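Long-range contacts in PCF11 protein (Saccharomyces cerevisiae, PDB 1SZ9), which binds the carboxy-terminal domain (CTD) of RNA polymerase II through its CTD-interacting domain, probably coupling transcription to 3'-end processing of mRNA: residues E18-N22 with Q59-Y65; L30-E35 with S69-V74; A41-V45 with P77-F82; F64-D68 with M108-W112. The contacts are given in a common frame with arbitrary orientation. Residue numbers count along the deposited sequence, not the author numbering.

Contact 1 of 4, residues E18-N22 with Q59-Y65; sequences ELTFN and QKLYAFY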
# COMPACT_ATOMS: atom_id res chain seq x y z
N GLU A 18 -12.10 9.69 -0.11
CA GLU A 18 -11.66 11.07 -0.00
C GLU A 18 -10.15 11.23 -0.23
O GLU A 18 -9.65 12.35 -0.27
CB GLU A 18 -12.04 11.63 1.37
CG GLU A 18 -13.53 11.88 1.58
CD GLU A 18 -14.10 12.86 0.58
OE1 GLU A 18 -13.51 13.95 0.40
OE2 GLU A 18 -15.13 12.54 -0.04
N LEU A 19 -9.44 10.11 -0.38
CA LEU A 19 -7.98 10.14 -0.58
C LEU A 19 -7.60 10.49 -2.01
O LEU A 19 -7.12 9.63 -2.77
CB LEU A 19 -7.36 8.79 -0.24
CG LEU A 19 -6.28 8.69 0.83
CD1 LEU A 19 -5.50 7.40 0.58
CD2 LEU A 19 -5.35 9.90 0.84
N THR A 20 -7.81 11.75 -2.37
CA THR A 20 -7.54 12.23 -3.71
C THR A 20 -6.19 12.96 -3.78
O THR A 20 -5.78 13.42 -4.84
CB THR A 20 -8.66 13.18 -4.17
OG1 THR A 20 -8.76 14.26 -3.24
CG2 THR A 20 -9.98 12.43 -4.21
N PHE A 21 -5.53 13.08 -2.64
CA PHE A 21 -4.23 13.71 -2.56
C PHE A 21 -3.53 13.09 -1.33
O PHE A 21 -4.12 12.23 -0.64
CB PHE A 21 -4.34 15.24 -2.44
CG PHE A 21 -5.00 15.73 -1.17
CD1 PHE A 21 -6.38 15.64 -0.99
CD2 PHE A 21 -4.23 16.26 -0.13
CE1 PHE A 21 -6.97 16.06 0.19
CE2 PHE A 21 -4.81 16.68 1.05
CZ PHE A 21 -6.18 16.58 1.21
N ASN A 22 -2.29 13.49 -1.08
CA ASN A 22 -1.52 12.95 0.04
C ASN A 22 -2.00 13.60 1.32
O ASN A 22 -1.36 14.52 1.85
CB ASN A 22 -0.03 13.19 -0.19
CG ASN A 22 0.84 12.55 0.88
OD1 ASN A 22 0.36 11.78 1.72
ND2 ASN A 22 2.12 12.87 0.86
N GLN A 59 -3.92 9.31 -7.91
CA GLN A 59 -4.61 8.82 -6.74
C GLN A 59 -4.15 7.42 -6.33
O GLN A 59 -4.27 7.06 -5.16
CB GLN A 59 -6.12 8.88 -6.95
CG GLN A 59 -6.68 10.32 -6.96
CD GLN A 59 -8.16 10.38 -7.30
OE1 GLN A 59 -8.95 9.52 -6.87
NE2 GLN A 59 -8.56 11.40 -8.06
N LYS A 60 -3.62 6.65 -7.27
CA LYS A 60 -3.15 5.30 -6.95
C LYS A 60 -1.98 5.37 -5.95
O LYS A 60 -1.85 4.50 -5.08
CB LYS A 60 -2.69 4.54 -8.21
CG LYS A 60 -3.79 4.20 -9.25
CD LYS A 60 -3.17 3.35 -10.37
CE LYS A 60 -4.18 3.05 -11.51
NZ LYS A 60 -5.48 2.45 -11.05
N LEU A 61 -1.14 6.40 -6.09
CA LEU A 61 -0.00 6.59 -5.19
C LEU A 61 -0.47 6.81 -3.76
O LEU A 61 0.06 6.21 -2.84
CB LEU A 61 0.84 7.81 -5.61
CG LEU A 61 2.05 8.14 -4.71
CD1 LEU A 61 3.03 6.96 -4.70
CD2 LEU A 61 2.77 9.42 -5.19
N TYR A 62 -1.46 7.67 -3.58
CA TYR A 62 -1.94 7.97 -2.23
C TYR A 62 -2.58 6.76 -1.56
O TYR A 62 -2.47 6.61 -0.34
CB TYR A 62 -2.86 9.18 -2.29
CG TYR A 62 -2.23 10.30 -3.10
CD1 TYR A 62 -0.94 10.76 -2.81
CD2 TYR A 62 -2.90 10.86 -4.19
CE1 TYR A 62 -0.34 11.76 -3.59
CE2 TYR A 62 -2.31 11.86 -4.97
CZ TYR A 62 -1.03 12.30 -4.67
OH TYR A 62 -0.45 13.26 -5.46
N ALA A 63 -3.21 5.90 -2.35
CA ALA A 63 -3.81 4.67 -1.80
C ALA A 63 -2.65 3.76 -1.36
O ALA A 63 -2.74 3.07 -0.35
CB ALA A 63 -4.68 3.97 -2.87
N PHE A 64 -1.57 3.74 -2.14
CA PHE A 64 -0.39 2.95 -1.76
C PHE A 64 0.23 3.56 -0.49
O PHE A 64 0.83 2.84 0.32
CB PHE A 64 0.65 2.91 -2.88
CG PHE A 64 0.84 1.54 -3.50
CD1 PHE A 64 1.35 0.49 -2.74
CD2 PHE A 64 0.52 1.32 -4.84
CE1 PHE A 64 1.54 -0.77 -3.30
CE2 PHE A 64 0.71 0.06 -5.42
CZ PHE A 64 1.23 -0.99 -4.64
N TYR A 65 0.12 4.87 -0.31
CA TYR A 65 0.67 5.48 0.92
C TYR A 65 -0.18 5.03 2.10
O TYR A 65 0.32 4.86 3.21
CB TYR A 65 0.72 7.01 0.86
CG TYR A 65 1.82 7.58 -0.02
CD1 TYR A 65 2.84 6.78 -0.55
CD2 TYR A 65 1.87 8.95 -0.29
CE1 TYR A 65 3.89 7.34 -1.34
CE2 TYR A 65 2.90 9.51 -1.06
CZ TYR A 65 3.90 8.70 -1.58
OH TYR A 65 4.93 9.27 -2.30
O HOH W 1 -6.43 7.11 -3.44
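Leu19 sits at the centre of an inverse gamma turn, closed by the bond from Thr20 N to Glu18 O (2.9 Å), and this sharp bend aims its side chain at the helix. Its chi1 of -123° lies between rotamer wells; in this pose Leu19 CD1 comes within 3.3 Å of Tyr62 O and 4.0 Å of Ala63 CA, the small alanine presenting no bulk of its own. Tyr62, rotamer m, lays one ring face against the loop backbone, with Phe21 CA 3.5 Å from Tyr62 CD2 and Asn22 N 3.5 Å from Tyr62 CD1. Asn22, chi1 t, brings its OD1 to the edge of the Tyr65 ring, 3.8 Å from CD2. Upstream, the aliphatic part of Gln59 covers Thr20 (CA to Gln59 CG 3.9 Å), and a water donates to both Leu19 O (2.7 Å) and Gln59 O (2.8 Å). The connection between helix 3-16 and helix 24-36 is thus fastened to helix 57-73 in the all-helical superhelix of the CTD-interacting domain.

Contact 2 of 4, residues L30-E35 with S69-V74; sequences LTKLAE and SICKNV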
# COMPACT_ATOMS: atom_id res chain seq x y z
N LEU A 30 -7.08 6.35 8.61
CA LEU A 30 -7.27 4.99 8.08
C LEU A 30 -6.35 4.00 8.83
O LEU A 30 -6.72 2.84 9.06
CB LEU A 30 -6.94 4.95 6.58
CG LEU A 30 -7.93 5.65 5.62
CD1 LEU A 30 -7.35 5.68 4.18
CD2 LEU A 30 -9.28 4.89 5.64
N THR A 31 -5.15 4.45 9.22
CA THR A 31 -4.19 3.60 9.94
C THR A 31 -4.73 3.28 11.34
O THR A 31 -4.60 2.15 11.81
CB THR A 31 -2.82 4.33 10.05
OG1 THR A 31 -2.38 4.69 8.74
CG2 THR A 31 -1.76 3.43 10.72
N LYS A 32 -5.34 4.26 12.00
CA LYS A 32 -5.90 4.07 13.33
C LYS A 32 -7.09 3.10 13.24
O LYS A 32 -7.26 2.25 14.11
CB LYS A 32 -6.34 5.42 13.92
CG LYS A 32 -5.18 6.33 14.28
CD LYS A 32 -5.67 7.77 14.55
CE LYS A 32 -6.62 7.82 15.74
NZ LYS A 32 -7.03 9.20 16.04
N LEU A 33 -7.91 3.23 12.20
CA LEU A 33 -9.04 2.32 12.03
C LEU A 33 -8.52 0.88 11.82
O LEU A 33 -9.11 -0.09 12.30
CB LEU A 33 -9.89 2.73 10.81
CG LEU A 33 -10.87 3.90 10.97
CD1 LEU A 33 -11.46 4.31 9.62
CD2 LEU A 33 -12.00 3.48 11.93
N ALA A 34 -7.41 0.75 11.10
CA ALA A 34 -6.82 -0.56 10.84
C ALA A 34 -6.24 -1.16 12.13
O ALA A 34 -6.31 -2.36 12.34
CB ALA A 34 -5.74 -0.44 9.75
N GLU A 35 -5.69 -0.31 12.98
CA GLU A 35 -5.12 -0.72 14.27
C GLU A 35 -6.23 -1.18 15.24
O GLU A 35 -6.09 -2.17 15.95
CB GLU A 35 -4.36 0.47 14.88
CG GLU A 35 -3.90 0.34 16.34
CD GLU A 35 -2.54 -0.35 16.48
OE1 GLU A 35 -1.69 -0.19 15.59
OE2 GLU A 35 -2.30 -1.02 17.50
N SER A 69 1.41 3.10 5.21
CA SER A 69 1.25 3.55 6.60
C SER A 69 0.71 2.43 7.48
O SER A 69 1.23 2.16 8.57
CB SER A 69 0.34 4.79 6.65
OG SER A 69 0.16 5.26 7.98
N ILE A 70 -0.33 1.75 7.01
CA ILE A 70 -0.91 0.65 7.76
C ILE A 70 0.12 -0.46 8.02
O ILE A 70 0.23 -0.97 9.14
CB ILE A 70 -2.14 0.08 7.00
CG1 ILE A 70 -3.31 1.08 7.13
CG2 ILE A 70 -2.51 -1.32 7.53
CD1 ILE A 70 -4.42 0.84 6.11
N CYS A 71 0.89 -0.84 7.01
CA CYS A 71 1.89 -1.88 7.20
C CYS A 71 3.04 -1.48 8.12
O CYS A 71 3.45 -2.25 8.98
CB CYS A 71 2.44 -2.33 5.85
SG CYS A 71 1.24 -3.25 4.90
N LYS A 72 3.56 -0.27 7.94
CA LYS A 72 4.66 0.22 8.77
C LYS A 72 4.29 0.53 10.22
O LYS A 72 5.11 0.36 11.12
CB LYS A 72 5.25 1.48 8.15
CG LYS A 72 6.26 1.22 7.05
CD LYS A 72 6.79 2.52 6.49
CE LYS A 72 7.87 2.28 5.44
NZ LYS A 72 8.20 3.58 4.79
N ASN A 73 3.07 0.99 10.46
CA ASN A 73 2.68 1.37 11.81
C ASN A 73 1.85 0.36 12.57
O ASN A 73 1.87 0.34 13.80
CB ASN A 73 1.96 2.72 11.77
CG ASN A 73 2.82 3.81 11.17
OD1 ASN A 73 3.94 4.04 11.64
ND2 ASN A 73 2.33 4.47 10.13
N VAL A 74 1.09 -0.46 11.84
CA VAL A 74 0.28 -1.47 12.48
C VAL A 74 1.04 -2.79 12.38
O VAL A 74 1.21 -3.49 13.38
CB VAL A 74 -1.10 -1.62 11.82
CG1 VAL A 74 -1.99 -2.57 12.64
CG2 VAL A 74 -1.78 -0.26 11.70
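The axes of 30-35 and 69-73, on helices 24-36 and 57-73 of the CTD-interacting domain's superhelix, cross here at -53° and 9.2 Å apart, a close approach that small residues at the interface permit. Leu30 contributes mainly through its carbonyl, Leu30 O lying 4.2 Å from Ile70 CD1, while its side chain packs against helix 3-16. Thr31 is the most covered residue of the contact. Its CA touches Ile70 CG1 at 3.9 Å, and its methyl CG2 meets Asn73 CB at 3.9 Å and Val74 CG2 at 3.8 Å. Where the interface turns polar, Thr31 OG1 and Ser69 OG lie 2.7 Å apart; Thr31 OG1 is also hydrogen-bonded to Ile27 O, and Asn73 ND2 adds a weak hydrogen bond of 3.2 Å to Ser69 OG. One turn on, Ala34 faces the partner helix; its short side chain lets Ile70 CG1 settle 3.9 Å from Ala34 CB, and its carbonyl accepts a hydrogen bond from Tyr78. Glu35, at the exposed margin, keeps its carboxylate exposed yet folds its chain with chi2 near 87°, so that Glu35 OE1 rests 3.8 Å from Val74 CG1.

Contact 3 of 4, residues A41-V45 with P77-F82; sequences AQYFV and PYTIYF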
# COMPACT_ATOMS: atom_id res chain seq x y z
N ALA A 41 -9.56 -6.62 9.16
CA ALA A 41 -8.37 -6.51 8.32
C ALA A 41 -8.55 -6.90 6.85
O ALA A 41 -8.21 -6.13 5.95
CB ALA A 41 -7.23 -7.31 8.94
N GLN A 42 -9.08 -8.09 6.58
CA GLN A 42 -9.23 -8.47 5.18
C GLN A 42 -10.12 -7.50 4.39
O GLN A 42 -9.90 -7.28 3.19
CB GLN A 42 -9.74 -9.91 5.07
CG GLN A 42 -9.96 -10.34 3.62
CD GLN A 42 -9.94 -11.85 3.45
OE1 GLN A 42 -10.29 -12.60 4.36
NE2 GLN A 42 -9.54 -12.30 2.25
N TYR A 43 -11.12 -6.91 5.05
CA TYR A 43 -12.00 -5.95 4.39
C TYR A 43 -11.23 -4.70 4.03
O TYR A 43 -11.38 -4.17 2.94
CB TYR A 43 -13.19 -5.59 5.28
CG TYR A 43 -14.13 -6.75 5.46
CD1 TYR A 43 -14.74 -7.35 4.36
CD2 TYR A 43 -14.37 -7.29 6.72
CE1 TYR A 43 -15.55 -8.46 4.51
CE2 TYR A 43 -15.19 -8.40 6.88
CZ TYR A 43 -15.78 -8.98 5.77
OH TYR A 43 -16.57 -10.09 5.91
N PHE A 44 -10.39 -4.25 4.96
CA PHE A 44 -9.58 -3.06 4.72
C PHE A 44 -8.56 -3.34 3.61
O PHE A 44 -8.32 -2.49 2.75
CB PHE A 44 -8.87 -2.63 6.01
CG PHE A 44 -9.80 -2.28 7.13
CD1 PHE A 44 -11.12 -1.92 6.88
CD2 PHE A 44 -9.36 -2.27 8.45
CE1 PHE A 44 -11.99 -1.55 7.92
CE2 PHE A 44 -10.21 -1.91 9.50
CZ PHE A 44 -11.53 -1.54 9.23
N VAL A 45 -7.97 -4.53 3.60
CA VAL A 45 -7.01 -4.85 2.55
C VAL A 45 -7.67 -4.82 1.17
O VAL A 45 -7.15 -4.22 0.23
CB VAL A 45 -6.36 -6.24 2.79
CG1 VAL A 45 -5.56 -6.67 1.56
CG2 VAL A 45 -5.44 -6.15 4.00
N PRO A 77 -1.79 -8.08 10.97
CA PRO A 77 -1.70 -9.05 9.87
C PRO A 77 -1.66 -8.40 8.47
O PRO A 77 -1.63 -9.10 7.43
CB PRO A 77 -2.96 -9.87 10.06
CG PRO A 77 -3.94 -8.81 10.42
CD PRO A 77 -3.18 -7.94 11.42
N TYR A 78 -1.64 -7.08 8.45
CA TYR A 78 -1.62 -6.36 7.18
C TYR A 78 -0.37 -6.62 6.33
O TYR A 78 -0.47 -6.80 5.13
CB TYR A 78 -1.81 -4.86 7.45
CG TYR A 78 -3.11 -4.58 8.15
CD1 TYR A 78 -4.33 -4.64 7.47
CD2 TYR A 78 -3.14 -4.29 9.52
CE1 TYR A 78 -5.55 -4.42 8.14
CE2 TYR A 78 -4.33 -4.08 10.20
CZ TYR A 78 -5.53 -4.14 9.50
OH TYR A 78 -6.69 -3.92 10.20
N THR A 79 0.80 -6.67 6.97
CA THR A 79 2.05 -6.95 6.26
C THR A 79 1.94 -8.31 5.56
O THR A 79 2.46 -8.50 4.45
CB THR A 79 3.26 -7.01 7.23
OG1 THR A 79 2.90 -7.81 8.37
CG2 THR A 79 3.69 -5.61 7.68
N ILE A 80 1.26 -9.25 6.21
CA ILE A 80 1.08 -10.59 5.66
C ILE A 80 0.05 -10.56 4.54
O ILE A 80 0.30 -11.04 3.44
CB ILE A 80 0.62 -11.58 6.76
CG1 ILE A 80 1.72 -11.74 7.81
CG2 ILE A 80 0.28 -12.94 6.15
CD1 ILE A 80 1.29 -12.49 9.05
N TYR A 81 -1.12 -9.99 4.82
CA TYR A 81 -2.18 -9.93 3.82
C TYR A 81 -1.84 -9.17 2.54
O TYR A 81 -2.12 -9.66 1.46
CB TYR A 81 -3.45 -9.35 4.43
CG TYR A 81 -4.04 -10.17 5.57
CD1 TYR A 81 -3.46 -11.39 5.96
CD2 TYR A 81 -5.16 -9.72 6.26
CE1 TYR A 81 -4.00 -12.14 7.01
CE2 TYR A 81 -5.71 -10.45 7.31
CZ TYR A 81 -5.12 -11.66 7.68
OH TYR A 81 -5.65 -12.37 8.73
N PHE A 82 -1.26 -7.96 2.65
CA PHE A 82 -0.91 -7.18 1.46
C PHE A 82 0.22 -7.83 0.65
O PHE A 82 0.35 -7.56 -0.55
CB PHE A 82 -0.46 -5.76 1.84
CG PHE A 82 -1.59 -4.82 2.13
CD1 PHE A 82 -2.54 -4.51 1.14
CD2 PHE A 82 -1.69 -4.20 3.38
CE1 PHE A 82 -3.58 -3.60 1.38
CE2 PHE A 82 -2.72 -3.29 3.64
CZ PHE A 82 -3.67 -2.99 2.63
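Val45 is the main bump of this interface, pushing its methyls into a hollow walled by Tyr78, Tyr81 and Phe82. Val45 CG2 stands over the Phe82 face in a CH-pi contact, 4.0 Å from the ring centroid and 14° off its normal, and also meets Tyr78 CD1 at 3.9 Å and Tyr81 CB at 3.8 Å. The compact, branched valine fits this pocket. One turn earlier the smaller bump, Ala41 CB, fills the space between Pro77 CG (3.9 Å), Tyr78 CE1 (3.4 Å) and Tyr81 CE2 (3.9 Å). Pro77, preceded by a cis peptide bond, lies just ahead of helix 78-83. The Tyr78 hydroxyl reaches the edge of the Phe44 ring, with OH 3.6 Å from Phe44 CD2, and is satisfied by a hydrogen bond to Ala34 O. With the axes of 41-45 and 78-82 lying 10.2 Å apart and crossing at -49°, the start of helix 41-54 is sealed against the short helix 78-83 by aliphatic-on-aromatic packing, in this domain of ARM repeats.

Contact 4 of 4, residues F64-D68 with M108-W112; sequences FYALD and MFKLW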
# COMPACT_ATOMS: atom_id res chain seq x y z
N PHE A 64 -1.57 3.74 -2.14
CA PHE A 64 -0.39 2.95 -1.76
C PHE A 64 0.23 3.56 -0.49
O PHE A 64 0.83 2.84 0.32
CB PHE A 64 0.65 2.91 -2.88
CG PHE A 64 0.84 1.54 -3.50
CD1 PHE A 64 1.35 0.49 -2.74
CD2 PHE A 64 0.52 1.32 -4.84
CE1 PHE A 64 1.54 -0.77 -3.30
CE2 PHE A 64 0.71 0.06 -5.42
CZ PHE A 64 1.23 -0.99 -4.64
N TYR A 65 0.12 4.87 -0.31
CA TYR A 65 0.67 5.48 0.92
C TYR A 65 -0.18 5.03 2.10
O TYR A 65 0.32 4.86 3.21
CB TYR A 65 0.72 7.01 0.86
CG TYR A 65 1.82 7.58 -0.02
CD1 TYR A 65 2.84 6.78 -0.55
CD2 TYR A 65 1.87 8.95 -0.29
CE1 TYR A 65 3.89 7.34 -1.34
CE2 TYR A 65 2.90 9.51 -1.06
CZ TYR A 65 3.90 8.70 -1.58
OH TYR A 65 4.93 9.27 -2.30
N ALA A 66 -1.48 4.81 1.86
CA ALA A 66 -2.35 4.31 2.93
C ALA A 66 -1.88 2.88 3.30
O ALA A 66 -1.73 2.55 4.48
CB ALA A 66 -3.79 4.29 2.44
N LEU A 67 -1.67 2.05 2.28
CA LEU A 67 -1.20 0.67 2.45
C LEU A 67 0.14 0.69 3.21
O LEU A 67 0.36 -0.09 4.14
CB LEU A 67 -0.99 0.04 1.06
CG LEU A 67 -0.53 -1.43 0.94
CD1 LEU A 67 -0.90 -1.96 -0.46
CD2 LEU A 67 0.98 -1.54 1.16
N ASP A 68 1.03 1.59 2.79
CA ASP A 68 2.35 1.74 3.40
C ASP A 68 2.25 2.11 4.90
O ASP A 68 2.91 1.52 5.73
CB ASP A 68 3.12 2.84 2.66
CG ASP A 68 4.53 3.03 3.20
OD1 ASP A 68 5.41 2.22 2.86
OD2 ASP A 68 4.75 3.99 3.96
N MET A 108 9.36 4.60 -2.10
CA MET A 108 8.53 3.84 -1.18
C MET A 108 9.02 2.40 -1.08
O MET A 108 9.10 1.84 0.02
CB MET A 108 7.06 3.88 -1.64
CG MET A 108 6.11 3.01 -0.82
SD MET A 108 4.43 3.10 -1.52
CE MET A 108 4.71 2.13 -3.10
N PHE A 109 9.34 1.81 -2.23
CA PHE A 109 9.87 0.44 -2.27
C PHE A 109 11.20 0.34 -1.50
O PHE A 109 11.44 -0.61 -0.76
CB PHE A 109 10.08 0.03 -3.73
CG PHE A 109 10.92 -1.21 -3.89
CD1 PHE A 109 10.40 -2.47 -3.58
CD2 PHE A 109 12.25 -1.10 -4.29
CE1 PHE A 109 11.20 -3.61 -3.66
CE2 PHE A 109 13.06 -2.25 -4.37
CZ PHE A 109 12.53 -3.50 -4.05
N LYS A 110 12.08 1.33 -1.70
CA LYS A 110 13.35 1.35 -1.00
C LYS A 110 13.15 1.27 0.52
O LYS A 110 13.85 0.53 1.19
CB LYS A 110 14.14 2.62 -1.31
CG LYS A 110 14.95 2.58 -2.60
CD LYS A 110 15.80 3.85 -2.66
CE LYS A 110 16.71 3.88 -3.85
NZ LYS A 110 17.60 5.07 -3.73
N LEU A 111 12.19 2.03 1.04
CA LEU A 111 11.96 1.99 2.49
C LEU A 111 11.34 0.67 2.93
O LEU A 111 11.45 0.31 4.10
CB LEU A 111 11.09 3.17 2.93
CG LEU A 111 11.68 4.55 2.65
CD1 LEU A 111 10.74 5.62 3.20
CD2 LEU A 111 13.07 4.69 3.29
N TRP A 112 10.68 -0.06 2.02
CA TRP A 112 10.11 -1.35 2.41
C TRP A 112 11.22 -2.35 2.72
O TRP A 112 11.00 -3.32 3.43
CB TRP A 112 9.21 -1.97 1.32
CG TRP A 112 7.89 -1.27 1.06
CD1 TRP A 112 7.24 -0.40 1.89
CD2 TRP A 112 7.05 -1.43 -0.09
NE1 TRP A 112 6.04 -0.00 1.32
CE2 TRP A 112 5.90 -0.62 0.11
CE3 TRP A 112 7.16 -2.17 -1.27
CZ2 TRP A 112 4.87 -0.54 -0.84
CZ3 TRP A 112 6.13 -2.10 -2.21
CH2 TRP A 112 5.00 -1.29 -1.98
O HOH W 2 7.98 2.99 2.13
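An acidic side chain meets an indole in this mostly apolar interface: Trp112 NE1 donates to Asp68 OD1 at 2.8 Å, and a water donates to the same oxygen (2.8 Å) and to Met108 O (2.7 Å). Asp68 receives two hydrogen bonds, and the indole NH is satisfied well inside the domain. Beside them Met108, long and flexible, spans the gap between the helices. Its sulfur makes Met-aromatic contacts with Phe64, 5.1 Å from SD to the ring centroid and oblique, and with Tyr65, where SD lies at the ring edge, 5.3 Å from the centroid. Its methyl CE lies 3.8 Å from Phe64 CD1. Phe64 CE1 also meets the indole edge at Trp112 CH2 (3.7 Å). These large side chains suit axes that run 14° from parallel yet stay 11.9 Å apart. Phe123 adds an edge-to-face ring contact to Trp112 from a loop. Near-parallel packing of 64-68 on 108-112 fits the ARM-repeat superhelix, in which, as in other CTD-interacting domains, helices 57-73 and 99-112 probably border the CTD-binding groove.

Helix 57-73 is the common spine: contacts 1, 4 and 2 follow along it, 1 and 4 overlapping at Phe64 and Tyr65. Tyr65 touches both partners, Phe64 only that of contact 4. Contact 4 lies deepest, its centre about 6 Å from that of the chain, and it and contact 3 are buried; contacts 1 and 2 are only partly so. Contact 3 is aliphatic and aromatic; contact 4 adds sulfur, an indole-carboxylate hydrogen bond and a water. Contact 1 also has a water bridge, contact 2 a hydroxyl pair. Contacts 2 and 3 pack directly, Ile70 CG2 lying 3.4 Å from Tyr78 CG. Contacts 1 and 3 lie on opposite sides of the chain's centre, their own centres about 18 Å apart.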